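Local coordinates for PadR family transcriptional regulator (Listeria monocytogenes, PDB 6ABQ), which probably binds DNA as a dimeric PadR-family transcription factor whose regulatory activity responds to a ligand, at residues I22-S27 with E90-F95. Numbering follows the deposited sequence.
Sequences ILERIS and EELAIF
Leu-23, on helix 17-27, faces helix 86-110: its CB lies 3.9 Å from Leu-92 CD1, and with CG anti to the carbonyl carbon (chi1 -70°) the branch leads on to Glu-91, whose CG sits 4.1 Å from Leu-23 CD1 as the two chains cross obliquely. Leu-92 carries most of the contact; its CG is anti to the backbone N (chi1 -179°), and the fork reaches across to helix 17-27. Next comes Glu-24, where Leu-92 CD1 rests against the backbone, 3.6 Å from Glu-24 N. The Glu-24 chain bends at chi2 and crosses the leucine at about a right angle, bringing OE1 to 3.6 Å from Leu-92 CD2. That carboxylate is held by a hydrogen bond from Trp-96 to OE1 and a salt bridge from Arg-28 to OE2. In this winged helix-turn-helix fold of the PadR family, the contact ties helix 17-27 to the start of the long C-terminal helix; Val-109 of the second subunit also packs on Glu-24. The axes of the two short segments pass 9.8 Å apart at closest, their N-to-C directions 132° apart, so the helices run obliquely antiparallel. Ser-27 CB meets the other methyl, Leu-92 CD2, at 3.7 Å, while Ser-27 OG donates a hydrogen bond to Glu-24 O (2.6 Å), in the carbonyl plane and on a lone pair.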
loop_
_atom_site.group_PDB
_atom_site.type_symbol
_atom_site.label_atom_id
_atom_site.label_comp_id
_atom_site.label_asym_id
_atom_site.label_seq_id
_atom_site.Cartn_x
_atom_site.Cartn_y
_atom_site.Cartn_z
ATOM N N ILE B 22 -6.938 -5.041 9.371
ATOM C CA ILE B 22 -7.311 -4.920 10.778
ATOM C C ILE B 22 -8.837 -4.952 10.936
ATOM O O ILE B 22 -9.348 -5.726 11.745
ATOM C CB ILE B 22 -6.641 -3.687 11.443
ATOM C CG1 ILE B 22 -5.113 -3.881 11.445
ATOM C CG2 ILE B 22 -7.156 -3.491 12.868
ATOM C CD1 ILE B 22 -4.284 -2.671 11.819
ATOM N N LEU B 23 -9.545 -4.150 10.136
ATOM C CA LEU B 23 -11.007 -4.187 10.077
ATOM C C LEU B 23 -11.536 -5.602 9.778
ATOM O O LEU B 23 -12.480 -6.057 10.435
ATOM C CB LEU B 23 -11.559 -3.164 9.059
ATOM C CG LEU B 23 -11.471 -1.653 9.345
ATOM C CD1 LEU B 23 -11.832 -0.847 8.104
ATOM C CD2 LEU B 23 -12.335 -1.217 10.517
ATOM N N GLU B 24 -10.909 -6.287 8.816
ATOM C CA GLU B 24 -11.247 -7.680 8.478
ATOM C C GLU B 24 -11.079 -8.634 9.660
ATOM O O GLU B 24 -11.960 -9.448 9.915
ATOM C CB GLU B 24 -10.450 -8.168 7.255
ATOM C CG GLU B 24 -10.702 -9.621 6.852
ATOM C CD GLU B 24 -12.069 -9.872 6.216
ATOM O OE1 GLU B 24 -12.633 -8.978 5.555
ATOM O OE2 GLU B 24 -12.582 -10.993 6.372
ATOM N N ARG B 25 -9.958 -8.519 10.374
ATOM C CA ARG B 25 -9.700 -9.312 11.575
ATOM C C ARG B 25 -10.717 -9.005 12.691
ATOM O O ARG B 25 -11.221 -9.931 13.335
ATOM C CB ARG B 25 -8.253 -9.114 12.063
ATOM C CG ARG B 25 -7.903 -9.765 13.404
ATOM C CD ARG B 25 -8.045 -11.287 13.375
ATOM N NE ARG B 25 -7.956 -11.874 14.707
ATOM C CZ ARG B 25 -8.973 -12.000 15.562
ATOM N NH1 ARG B 25 -10.195 -11.590 15.243
ATOM N NH2 ARG B 25 -8.764 -12.551 16.749
ATOM N N ILE B 26 -11.017 -7.721 12.896
ATOM C CA ILE B 26 -12.010 -7.294 13.902
ATOM C C ILE B 26 -13.425 -7.811 13.566
ATOM O O ILE B 26 -14.164 -8.234 14.468
ATOM C CB ILE B 26 -11.973 -5.756 14.150
ATOM C CG1 ILE B 26 -10.584 -5.321 14.654
ATOM C CG2 ILE B 26 -13.022 -5.333 15.171
ATOM C CD1 ILE B 26 -10.363 -3.813 14.730
ATOM N N SER B 27 -13.768 -7.811 12.275
ATOM C CA SER B 27 -15.064 -8.298 11.777
ATOM C C SER B 27 -15.351 -9.755 12.149
ATOM O O SER B 27 -16.510 -10.168 12.237
ATOM C CB SER B 27 -15.140 -8.165 10.252
ATOM O OG SER B 27 -14.542 -9.277 9.603
ATOM N N GLU B 90 -19.598 -1.530 6.884
ATOM C CA GLU B 90 -19.762 -0.884 5.585
ATOM C C GLU B 90 -18.443 -0.415 4.979
ATOM O O GLU B 90 -18.223 -0.597 3.781
ATOM C CB GLU B 90 -20.781 0.263 5.651
ATOM C CG GLU B 90 -22.219 -0.206 5.863
ATOM C CD GLU B 90 -23.235 0.533 5.002
ATOM O OE1 GLU B 90 -22.979 0.714 3.784
ATOM O OE2 GLU B 90 -24.302 0.916 5.535
ATOM N N GLU B 91 -17.570 0.165 5.810
ATOM C CA GLU B 91 -16.233 0.611 5.381
ATOM C C GLU B 91 -15.338 -0.550 4.940
ATOM O O GLU B 91 -14.528 -0.400 4.017
ATOM C CB GLU B 91 -15.546 1.435 6.481
ATOM C CG GLU B 91 -14.114 1.898 6.184
ATOM C CD GLU B 91 -13.971 2.736 4.916
ATOM O OE1 GLU B 91 -14.834 3.596 4.642
ATOM O OE2 GLU B 91 -12.979 2.533 4.187
ATOM N N LEU B 92 -15.486 -1.697 5.599
ATOM C CA LEU B 92 -14.750 -2.894 5.213
ATOM C C LEU B 92 -15.152 -3.365 3.810
ATOM O O LEU B 92 -14.278 -3.657 2.990
ATOM C CB LEU B 92 -14.898 -4.011 6.253
ATOM C CG LEU B 92 -14.162 -5.337 6.006
ATOM C CD1 LEU B 92 -12.644 -5.180 5.915
ATOM C CD2 LEU B 92 -14.546 -6.340 7.082
ATOM N N ALA B 93 -16.466 -3.416 3.553
ATOM C CA ALA B 93 -17.013 -3.746 2.232
ATOM C C ALA B 93 -16.496 -2.784 1.157
ATOM O O ALA B 93 -16.129 -3.224 0.069
ATOM C CB ALA B 93 -18.536 -3.766 2.258
ATOM N N ILE B 94 -16.450 -1.488 1.489
ATOM C CA ILE B 94 -15.886 -0.445 0.620
ATOM C C ILE B 94 -14.381 -0.659 0.359
ATOM O O ILE B 94 -13.938 -0.509 -0.779
ATOM C CB ILE B 94 -16.204 0.985 1.145
ATOM C CG1 ILE B 94 -17.708 1.270 1.042
ATOM C CG2 ILE B 94 -15.461 2.050 0.342
ATOM C CD1 ILE B 94 -18.197 2.413 1.907
ATOM N N PHE B 95 -13.621 -1.015 1.405
ATOM C CA PHE B 95 -12.192 -1.345 1.274
ATOM C C PHE B 95 -11.930 -2.438 0.237
ATOM O O PHE B 95 -11.041 -2.278 -0.606
ATOM C CB PHE B 95 -11.552 -1.740 2.618
ATOM C CG PHE B 95 -10.235 -2.463 2.470
ATOM C CD1 PHE B 95 -9.059 -1.756 2.196
ATOM C CD2 PHE B 95 -10.169 -3.856 2.566
ATOM C CE1 PHE B 95 -7.847 -2.421 2.035
ATOM C CE2 PHE B 95 -8.959 -4.526 2.405
ATOM C CZ PHE B 95 -7.797 -3.806 2.144
#